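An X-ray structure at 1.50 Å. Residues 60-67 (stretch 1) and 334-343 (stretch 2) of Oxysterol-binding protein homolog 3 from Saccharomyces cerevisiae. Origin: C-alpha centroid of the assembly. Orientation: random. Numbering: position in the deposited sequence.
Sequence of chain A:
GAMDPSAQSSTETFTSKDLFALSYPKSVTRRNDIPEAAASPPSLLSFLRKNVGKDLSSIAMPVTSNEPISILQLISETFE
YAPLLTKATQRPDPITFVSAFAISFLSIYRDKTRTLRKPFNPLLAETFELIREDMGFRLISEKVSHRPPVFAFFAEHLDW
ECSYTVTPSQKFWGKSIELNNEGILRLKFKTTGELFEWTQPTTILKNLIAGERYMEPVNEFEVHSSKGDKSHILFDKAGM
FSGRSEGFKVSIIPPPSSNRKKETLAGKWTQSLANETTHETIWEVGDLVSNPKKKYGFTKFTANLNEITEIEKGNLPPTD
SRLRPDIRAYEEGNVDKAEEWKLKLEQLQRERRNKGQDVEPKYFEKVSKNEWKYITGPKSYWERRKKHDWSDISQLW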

# COMPACT_ATOMS: atom_id res chain seq x y z
N ALA A 60 3.36 -5.93 20.74
CA ALA A 60 2.26 -6.90 20.78
C ALA A 60 0.96 -6.12 20.91
O ALA A 60 0.64 -5.60 21.98
CB ALA A 60 2.44 -7.84 21.96
N MET A 61 0.21 -6.04 19.82
CA MET A 61 -1.05 -5.32 19.81
C MET A 61 -2.23 -6.26 19.73
O MET A 61 -2.16 -7.31 19.08
CB MET A 61 -1.09 -4.37 18.60
CG MET A 61 0.06 -3.38 18.53
SD MET A 61 -0.11 -2.04 19.71
CE MET A 61 -0.85 -0.78 18.67
N PRO A 62 -3.34 -5.91 20.39
CA PRO A 62 -4.51 -6.79 20.33
C PRO A 62 -5.03 -6.75 18.90
O PRO A 62 -4.82 -5.77 18.18
CB PRO A 62 -5.47 -6.13 21.32
CG PRO A 62 -5.13 -4.68 21.20
CD PRO A 62 -3.62 -4.70 21.17
N VAL A 63 -5.70 -7.81 18.48
CA VAL A 63 -6.23 -7.88 17.12
C VAL A 63 -7.23 -6.76 16.84
O VAL A 63 -7.48 -6.40 15.69
CB VAL A 63 -6.89 -9.25 16.85
CG1 VAL A 63 -8.20 -9.37 17.62
CG2 VAL A 63 -7.11 -9.44 15.36
N THR A 64 -7.80 -6.19 17.90
CA THR A 64 -8.77 -5.11 17.74
C THR A 64 -8.13 -3.81 17.27
O THR A 64 -8.83 -2.88 16.85
CB THR A 64 -9.53 -4.86 19.06
OG1 THR A 64 -8.58 -4.70 20.12
CG2 THR A 64 -10.46 -6.02 19.37
N SER A 65 -6.80 -3.74 17.33
CA SER A 65 -6.07 -2.56 16.87
C SER A 65 -5.85 -2.64 15.36
O SER A 65 -5.34 -1.70 14.76
CB SER A 65 -4.70 -2.48 17.55
OG SER A 65 -4.82 -2.35 18.96
N ASN A 66 -6.25 -3.76 14.77
CA ASN A 66 -6.07 -3.97 13.33
C ASN A 66 -7.33 -3.76 12.50
O ASN A 66 -8.44 -3.67 13.02
CB ASN A 66 -5.59 -5.40 13.07
CG ASN A 66 -4.23 -5.69 13.66
OD1 ASN A 66 -3.95 -6.82 14.08
ND2 ASN A 66 -3.36 -4.69 13.68
N GLU A 67 -7.11 -3.66 11.19
CA GLU A 67 -8.18 -3.59 10.20
C GLU A 67 -7.97 -4.95 9.51
O GLU A 67 -6.86 -5.49 9.54
CB GLU A 67 -8.00 -2.41 9.24
CG GLU A 67 -6.64 -2.29 8.60
CD GLU A 67 -6.54 -1.08 7.69
OE1 GLU A 67 -7.41 -0.19 7.78
OE2 GLU A 67 -5.58 -1.02 6.89
N ASN A 334 -15.43 -12.66 14.17
CA ASN A 334 -15.11 -13.64 15.21
C ASN A 334 -13.83 -13.15 15.89
O ASN A 334 -12.74 -13.65 15.62
CB ASN A 334 -14.90 -15.02 14.59
CG ASN A 334 -16.03 -15.43 13.66
OD1 ASN A 334 -17.19 -15.49 14.07
ND2 ASN A 334 -15.70 -15.71 12.41
N VAL A 335 -13.98 -12.15 16.75
CA VAL A 335 -12.86 -11.53 17.45
C VAL A 335 -12.01 -12.45 18.33
O VAL A 335 -10.78 -12.46 18.21
CB VAL A 335 -13.33 -10.34 18.30
CG1 VAL A 335 -12.14 -9.70 19.00
CG2 VAL A 335 -14.04 -9.32 17.41
N ASP A 336 -12.65 -13.19 19.23
CA ASP A 336 -11.92 -14.09 20.11
C ASP A 336 -11.03 -15.04 19.32
O ASP A 336 -9.85 -15.23 19.66
CB ASP A 336 -12.89 -14.89 20.98
CG ASP A 336 -13.52 -14.04 22.08
OD1 ASP A 336 -14.07 -12.97 21.76
OD2 ASP A 336 -13.46 -14.46 23.25
N LYS A 337 -11.58 -15.63 18.27
CA LYS A 337 -10.82 -16.55 17.45
C LYS A 337 -9.69 -15.83 16.73
O LYS A 337 -8.59 -16.37 16.60
CB LYS A 337 -11.73 -17.25 16.44
CG LYS A 337 -12.46 -18.45 17.02
CD LYS A 337 -11.47 -19.53 17.45
CE LYS A 337 -12.13 -20.62 18.28
NZ LYS A 337 -13.21 -21.32 17.53
N ALA A 338 -9.96 -14.61 16.27
CA ALA A 338 -8.94 -13.84 15.57
C ALA A 338 -7.75 -13.58 16.49
O ALA A 338 -6.60 -13.69 16.07
CB ALA A 338 -9.52 -12.52 15.08
N GLU A 339 -8.03 -13.24 17.74
CA GLU A 339 -6.95 -12.98 18.69
C GLU A 339 -6.13 -14.25 18.92
O GLU A 339 -4.90 -14.21 18.93
CB GLU A 339 -7.51 -12.49 20.03
CG GLU A 339 -6.43 -12.21 21.06
CD GLU A 339 -5.59 -11.00 20.72
OE1 GLU A 339 -4.40 -10.97 21.12
OE2 GLU A 339 -6.11 -10.07 20.07
N GLU A 340 -6.81 -15.37 19.11
CA GLU A 340 -6.12 -16.63 19.35
C GLU A 340 -5.24 -16.99 18.15
O GLU A 340 -4.10 -17.42 18.31
CB GLU A 340 -7.12 -17.75 19.62
CG GLU A 340 -6.52 -18.97 20.28
CD GLU A 340 -7.56 -20.01 20.67
OE1 GLU A 340 -8.56 -19.64 21.32
OE2 GLU A 340 -7.37 -21.19 20.32
N TRP A 341 -5.78 -16.80 16.95
CA TRP A 341 -5.02 -17.11 15.74
C TRP A 341 -3.84 -16.16 15.55
O TRP A 341 -2.77 -16.58 15.13
CB TRP A 341 -5.93 -17.06 14.51
CG TRP A 341 -6.61 -18.36 14.21
CD1 TRP A 341 -7.95 -18.62 14.24
CD2 TRP A 341 -5.97 -19.58 13.80
NE1 TRP A 341 -8.19 -19.93 13.86
CE2 TRP A 341 -6.99 -20.54 13.59
CE3 TRP A 341 -4.64 -19.95 13.58
CZ2 TRP A 341 -6.72 -21.84 13.17
CZ3 TRP A 341 -4.37 -21.25 13.17
CH2 TRP A 341 -5.40 -22.18 12.97
N LYS A 342 -4.04 -14.87 15.84
CA LYS A 342 -2.96 -13.90 15.69
C LYS A 342 -1.79 -14.34 16.56
O LYS A 342 -0.65 -14.41 16.09
CB LYS A 342 -3.44 -12.50 16.10
CG LYS A 342 -2.39 -11.42 15.89
CD LYS A 342 -2.96 -10.03 16.16
CE LYS A 342 -1.88 -8.97 16.00
NZ LYS A 342 -2.40 -7.60 16.26
N LEU A 343 -2.07 -14.65 17.82
CA LEU A 343 -1.03 -15.10 18.73
C LEU A 343 -0.37 -16.39 18.24
O LEU A 343 0.85 -16.55 18.34
CB LEU A 343 -1.62 -15.31 20.13
CG LEU A 343 -2.18 -14.06 20.80
CD1 LEU A 343 -2.86 -14.44 22.11
CD2 LEU A 343 -1.05 -13.07 21.05
O HOH W 1 -2.08 -10.01 19.98

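The contact between the loop around Val-63 and the helix that begins at Val-335 is held by three direct hydrogen bonds, all made by two helical side chains, Lys-342 and Glu-339. Lys-342 carries two of them. Its side chain is fully extended, with all four chi angles in the t well, and this straight reach brings the ammonium group to the loop, where Lys-342 NZ donates to Met-61 O at 2.8 Å and to Asn-66 OD1, also at 2.8 Å. One acceptor is a backbone carbonyl and the other a side-chain amide oxygen, so the charged nitrogen is met by neutral oxygens from residues five positions apart in the sequence. Its bonds therefore link residues that flank the 3-10 segment 63-65. The amide of Asn-66 is fixed from its other atom as well, since ND2 is hydrogen-bonded elsewhere in the structure.

The third bond runs in the opposite sense, from loop to helix. Val-63 N donates to Glu-339 OE2 at 2.8 Å with an N-H...O angle of 174°, which is almost linear. The CA-to-CB bond of Glu-339 points sideways relative to the loop, but the chain bends back at chi2 (70°, p), and its carboxylate comes nearer. There it accepts a hydrogen bond from the backbone amide of Val-63, the first residue in the short 3-10 segment 63-65. That amide lies ahead of the turn's internal bonds, in which Ser-65 N donates to Pro-62 O (3.0 Å) and Asn-66 N to Val-63 O (3.1 Å).

A water molecule adds an indirect link between the two stretches, joining Met-61 to Glu-339. It donates to Met-61 O at 2.8 Å and to Glu-339 OE1 at 2.8 Å, so each carboxylate oxygen of Glu-339 is engaged, OE2 directly and OE1 through water. Met-61 O in turn receives both this water and the Lys-342 ammonium group, and is a shared node of the polar network.

Packing centers on Val-63, which is buried and gives up more area to the other stretch than any other residue of the contact, 91 Å² of its surface. Its CA-to-CB bond points toward the helix, and its CA lies 5.4 Å from the CA of Glu-339, a close approach for a loop against a helix. The small side chain of Ala-338 lies at this surface, with Val-63 CG2 3.9 Å from Ala-338 CB. The second methyl, Val-63 CG1, lies 4.2 Å from Val-335 CG1, one helical turn before Glu-339. The aliphatic part of Lys-342 also takes part: Val-63 CB is 4.1 Å from Lys-342 CD, so the same side chain that delivers the ammonium group packs along the valine on its way.

The neighbors of Val-63 contribute less area. Thr-64 CG2 lies 4.1 Å from Val-335 CG1, so Val-335 is contacted by two consecutive loop residues, while Pro-62 CA lies 3.7 Å from Glu-339 OE2. Together the two stretches bury 341 Å².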